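Local coordinates for protein AtFKBP42 (Arabidopsis thaliana, PDB 2F4E) that belongs to the FKBP-type peptidyl-prolyl isomerases, which speed cis-trans isomerisation at proline, and modulates uptake of transporter substrates into the vacuole and regulates cell elongation, at residues 114-117 and 121-124; 42-47 and 52-57. All blocks are in the same frame, centred on the assembly; numbering follows the deposited sequence.

Interaction 1: residues 114-117 and 121-124; sequences ASMK and RALV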
loop_
_atom_site.group_PDB
_atom_site.type_symbol
_atom_site.label_atom_id
_atom_site.label_comp_id
_atom_site.label_asym_id
_atom_site.label_seq_id
_atom_site.Cartn_x
_atom_site.Cartn_y
_atom_site.Cartn_z
ATOM N N ALA A 114 -3.959 -4.621 -5.383
ATOM C CA ALA A 114 -4.792 -5.350 -6.330
ATOM C C ALA A 114 -4.899 -4.634 -7.669
ATOM O O ALA A 114 -5.286 -5.242 -8.664
ATOM C CB ALA A 114 -6.200 -5.570 -5.738
ATOM N N SER A 115 -4.549 -3.352 -7.700
ATOM C CA SER A 115 -4.649 -2.569 -8.927
ATOM C C SER A 115 -3.298 -2.387 -9.594
ATOM O O SER A 115 -3.191 -1.733 -10.624
ATOM C CB SER A 115 -5.236 -1.192 -8.613
ATOM O OG SER A 115 -4.223 -0.310 -8.162
ATOM N N MET A 116 -2.266 -2.975 -9.011
ATOM C CA MET A 116 -0.927 -2.824 -9.543
ATOM C C MET A 116 -0.415 -3.982 -10.391
ATOM O O MET A 116 -0.867 -5.124 -10.277
ATOM C CB MET A 116 0.047 -2.568 -8.385
ATOM C CG MET A 116 -0.227 -1.296 -7.605
ATOM S SD MET A 116 0.813 -1.111 -6.156
ATOM C CE MET A 116 2.196 -0.292 -6.849
ATOM N N LYS A 117 0.547 -3.664 -11.246
ATOM C CA LYS A 117 1.174 -4.649 -12.112
ATOM C C LYS A 117 2.478 -4.983 -11.424
ATOM O O LYS A 117 2.866 -4.308 -10.480
ATOM C CB LYS A 117 1.474 -4.067 -13.492
ATOM C CG LYS A 117 0.247 -3.699 -14.284
ATOM C CD LYS A 117 0.596 -3.331 -15.720
ATOM C CE LYS A 117 -0.664 -3.072 -16.512
ATOM N NZ LYS A 117 -1.570 -4.253 -16.428
ATOM N N ARG A 121 5.516 0.808 -9.089
ATOM C CA ARG A 121 5.795 1.547 -7.872
ATOM C C ARG A 121 4.789 2.690 -7.838
ATOM O O ARG A 121 4.685 3.447 -8.801
ATOM C CB ARG A 121 7.222 2.082 -7.927
ATOM C CG ARG A 121 7.769 2.570 -6.609
ATOM C CD ARG A 121 9.295 2.519 -6.647
ATOM N NE ARG A 121 9.894 2.916 -5.373
ATOM C CZ ARG A 121 11.181 2.746 -5.059
ATOM N NH1 ARG A 121 12.012 2.170 -5.924
ATOM N NH2 ARG A 121 11.654 3.202 -3.899
ATOM N N ALA A 122 4.040 2.807 -6.746
ATOM C CA ALA A 122 3.037 3.856 -6.647
ATOM C C ALA A 122 2.771 4.339 -5.242
ATOM O O ALA A 122 3.205 3.734 -4.262
ATOM C CB ALA A 122 1.738 3.376 -7.251
ATOM N N LEU A 123 2.055 5.452 -5.160
ATOM C CA LEU A 123 1.668 6.030 -3.882
ATOM C C LEU A 123 0.229 5.610 -3.645
ATOM O O LEU A 123 -0.592 5.654 -4.562
ATOM C CB LEU A 123 1.746 7.550 -3.935
ATOM C CG LEU A 123 3.120 8.202 -4.109
ATOM C CD1 LEU A 123 2.955 9.731 -4.036
ATOM C CD2 LEU A 123 4.088 7.708 -3.022
ATOM N N VAL A 124 -0.078 5.177 -2.432
ATOM C CA VAL A 124 -1.433 4.760 -2.131
ATOM C C VAL A 124 -1.960 5.531 -0.931
ATOM O O VAL A 124 -1.414 5.460 0.179
ATOM C CB VAL A 124 -1.520 3.232 -1.855
ATOM C CG1 VAL A 124 -2.970 2.816 -1.748
ATOM C CG2 VAL A 124 -0.825 2.448 -2.949
#
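Three torsions steer the terminal methyl of Met116 (CE) onto the backbone and methyl of Ala122: CG lies anti to the carbonyl carbon (chi1 -62°), the chain runs straight on through CG (chi2 174°), and a bend about the CG-SD bond (chi3 88°) turns it toward strand 121-126. The setting is the FKBP fold, a curled antiparallel sheet packed against a short helix, and the contact lies where the loop leaving helix 107-113 passes over the sheet before the chain enters that strand. The link is apolar and narrow, with 110 Å² buried over both sides, because the two backbones stay well apart: even the nearest CA atoms, those of Met116 and Arg121, are 8.2 Å from each other. One buried side chain therefore has to bridge the distance, a good illustration of how an unbranched methionine can join a loop to a strand that offers it just a small residue. Ala122 points its CB toward the loop, while Arg121 and Leu123, its neighbours on the strand, turn theirs away; the guanidinium of Arg121 is held by a salt bridge to Glu154. Beyond the contact, Met116 also packs on Lys53 of strand 51-55 and on Val153 and Val155 of strand 149-158, which extends its apolar seat over three neighbouring strands. At the loop end, Ser115 OG bonds to Gly112 O, tying this part of the chain back to the helix. At its far end the methionine is met by both backbone and side chain: CE lies 3.6 Å from Ala122 N, 3.7 Å from Ala122 CB and 4.1 Å from Arg121 C.

Interaction 2: residues 42-47 and 52-57; sequences SEAEVL and SKQIIK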
loop_
_atom_site.group_PDB
_atom_site.type_symbol
_atom_site.label_atom_id
_atom_site.label_comp_id
_atom_site.label_asym_id
_atom_site.label_seq_id
_atom_site.Cartn_x
_atom_site.Cartn_y
_atom_site.Cartn_z
ATOM N N SER A 42 0.697 14.613 -10.501
ATOM C CA SER A 42 -0.408 13.951 -11.208
ATOM C C SER A 42 -1.602 13.603 -10.315
ATOM O O SER A 42 -1.440 13.101 -9.206
ATOM C CB SER A 42 0.121 12.666 -11.838
ATOM O OG SER A 42 1.490 12.835 -12.184
ATOM N N GLU A 43 -2.808 13.856 -10.806
ATOM C CA GLU A 43 -4.004 13.548 -10.031
ATOM C C GLU A 43 -4.267 12.035 -9.936
ATOM O O GLU A 43 -4.087 11.289 -10.906
ATOM C CB GLU A 43 -5.206 14.292 -10.625
ATOM C CG GLU A 43 -5.042 15.827 -10.535
ATOM C CD GLU A 43 -6.341 16.609 -10.762
ATOM O OE1 GLU A 43 -7.429 15.997 -10.676
ATOM O OE2 GLU A 43 -6.254 17.841 -11.028
ATOM N N ALA A 44 -4.695 11.600 -8.751
ATOM C CA ALA A 44 -4.947 10.184 -8.466
ATOM C C ALA A 44 -6.111 9.501 -9.162
ATOM O O ALA A 44 -7.040 10.141 -9.649
ATOM C CB ALA A 44 -5.090 9.982 -6.957
ATOM N N GLU A 45 -6.034 8.174 -9.188
ATOM C CA GLU A 45 -7.060 7.315 -9.760
ATOM C C GLU A 45 -7.795 6.759 -8.554
ATOM O O GLU A 45 -7.158 6.356 -7.584
ATOM C CB GLU A 45 -6.425 6.163 -10.529
ATOM C CG GLU A 45 -7.424 5.067 -10.882
ATOM C CD GLU A 45 -6.779 3.867 -11.557
ATOM O OE1 GLU A 45 -5.576 3.946 -11.896
ATOM O OE2 GLU A 45 -7.488 2.848 -11.745
ATOM N N VAL A 46 -9.120 6.735 -8.605
ATOM C CA VAL A 46 -9.908 6.235 -7.484
ATOM C C VAL A 46 -10.134 4.732 -7.563
ATOM O O VAL A 46 -10.699 4.237 -8.537
ATOM C CB VAL A 46 -11.273 6.944 -7.405
ATOM C CG1 VAL A 46 -12.115 6.323 -6.297
ATOM C CG2 VAL A 46 -11.070 8.443 -7.146
ATOM N N LEU A 47 -9.702 4.019 -6.526
ATOM C CA LEU A 47 -9.842 2.572 -6.476
ATOM C C LEU A 47 -10.937 2.184 -5.510
ATOM O O LEU A 47 -11.418 1.051 -5.534
ATOM C CB LEU A 47 -8.544 1.914 -6.006
ATOM C CG LEU A 47 -7.234 2.346 -6.643
ATOM C CD1 LEU A 47 -6.110 1.516 -6.054
ATOM C CD2 LEU A 47 -7.304 2.168 -8.136
ATOM N N SER A 52 -7.123 5.710 -3.101
ATOM C CA SER A 52 -6.760 6.330 -4.377
ATOM C C SER A 52 -5.277 6.096 -4.649
ATOM O O SER A 52 -4.513 5.818 -3.719
ATOM C CB SER A 52 -7.092 7.827 -4.357
ATOM O OG SER A 52 -6.394 8.492 -3.323
ATOM N N LYS A 53 -4.862 6.227 -5.908
ATOM C CA LYS A 53 -3.468 5.943 -6.269
ATOM C C LYS A 53 -2.832 6.830 -7.336
ATOM O O LYS A 53 -3.494 7.333 -8.235
ATOM C CB LYS A 53 -3.359 4.499 -6.758
ATOM C CG LYS A 53 -1.964 4.080 -7.196
ATOM C CD LYS A 53 -1.921 2.663 -7.758
ATOM C CE LYS A 53 -2.640 2.568 -9.081
ATOM N NZ LYS A 53 -2.585 1.201 -9.628
ATOM N N GLN A 54 -1.520 6.989 -7.226
ATOM C CA GLN A 54 -0.701 7.755 -8.167
ATOM C C GLN A 54 0.458 6.833 -8.545
ATOM O O GLN A 54 1.209 6.406 -7.675
ATOM C CB GLN A 54 -0.107 8.988 -7.499
ATOM C CG GLN A 54 -1.067 10.055 -7.045
ATOM C CD GLN A 54 -0.325 11.276 -6.516
ATOM O OE1 GLN A 54 0.370 11.212 -5.502
ATOM N NE2 GLN A 54 -0.458 12.390 -7.216
ATOM N N ILE A 55 0.620 6.548 -9.831
ATOM C CA ILE A 55 1.695 5.668 -10.280
ATOM C C ILE A 55 3.012 6.413 -10.462
ATOM O O ILE A 55 3.067 7.470 -11.091
ATOM C CB ILE A 55 1.319 4.966 -11.608
ATOM C CG1 ILE A 55 0.147 4.015 -11.369
ATOM C CG2 ILE A 55 2.503 4.210 -12.158
ATOM C CD1 ILE A 55 -0.410 3.385 -12.646
ATOM N N ILE A 56 4.071 5.848 -9.897
ATOM C CA ILE A 56 5.406 6.435 -9.975
ATOM C C ILE A 56 6.154 5.809 -11.144
ATOM O O ILE A 56 6.747 6.502 -11.974
ATOM C CB ILE A 56 6.207 6.148 -8.682
ATOM C CG1 ILE A 56 5.592 6.912 -7.511
ATOM C CG2 ILE A 56 7.694 6.480 -8.891
ATOM C CD1 ILE A 56 6.316 6.710 -6.191
ATOM N N LYS A 57 6.132 4.480 -11.176
ATOM C CA LYS A 57 6.794 3.703 -12.214
ATOM C C LYS A 57 5.869 2.614 -12.725
ATOM O O LYS A 57 5.442 1.760 -11.955
ATOM C CB LYS A 57 8.063 3.062 -11.649
ATOM C CG LYS A 57 8.764 2.121 -12.610
ATOM C CD LYS A 57 9.969 1.505 -11.953
ATOM C CE LYS A 57 10.639 0.512 -12.871
ATOM N NZ LYS A 57 11.864 -0.062 -12.229
#
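The carbonyl oxygen of Lys53 is gripped by two successive residues of segment 42-47: Glu45 N donates to Lys53 O over 2.8 Å in a nearly straight bond (165° at the hydrogen), and Ala44 CA adds a CA-H...O contact to the same oxygen at 3.2 Å. The return bond, from Lys53 N to Glu45 O, is also 2.8 Å but more bent, at 152°. Glu45 O in turn takes a CA-H...O contact of its own, from Ser52 CA at 3.2 Å. The two N-H...O bonds make Glu45 and Lys53 a hydrogen-bonded antiparallel pair; Val46 and Ser52 form the non-hydrogen-bonded pair next to it, in a beta hairpin whose second strand, 51-55, is backbone-bonded along its other edge to strand 121-126. The side chains of Glu45 and Lys53 share one face of the hairpin. There Leu47 reaches across obliquely, setting its CD1 4.1 Å from Lys53 CB. A bend at chi3 (69°) turns the end of Lys53, whose NZ is hydrogen-bonded to Ser115 OG; Glu45 OE1 stays 4.7 Å from Lys53 NZ, where opposite charges would probably still attract. On the face carrying Ser52, the methyl of Ala44 packs against Ser52 CB at 3.9 Å and against Gln54 CG at 4.0 Å.

From the N terminus, interaction 2 comes first: segments 42-47 and 52-57 close a hairpin, with four residues, two of them still strand, between the segments. The chain then builds strands 69-78, 84-87 and 95-98 and helix 107-113 before interaction 1 closes its own short loop of three residues, between 114-117 and 121-124. The two loops follow in series, neither enclosing nor crossing the other. They meet in space because strands 51-55 and 121-126 are neighbours in the sheet. The lysine-serine bond spans the two contacts, and Ile56 and Lys57 both face Arg121 in a classic beta bulge. Hairpin, sheet and post-helix loop are thus tied together.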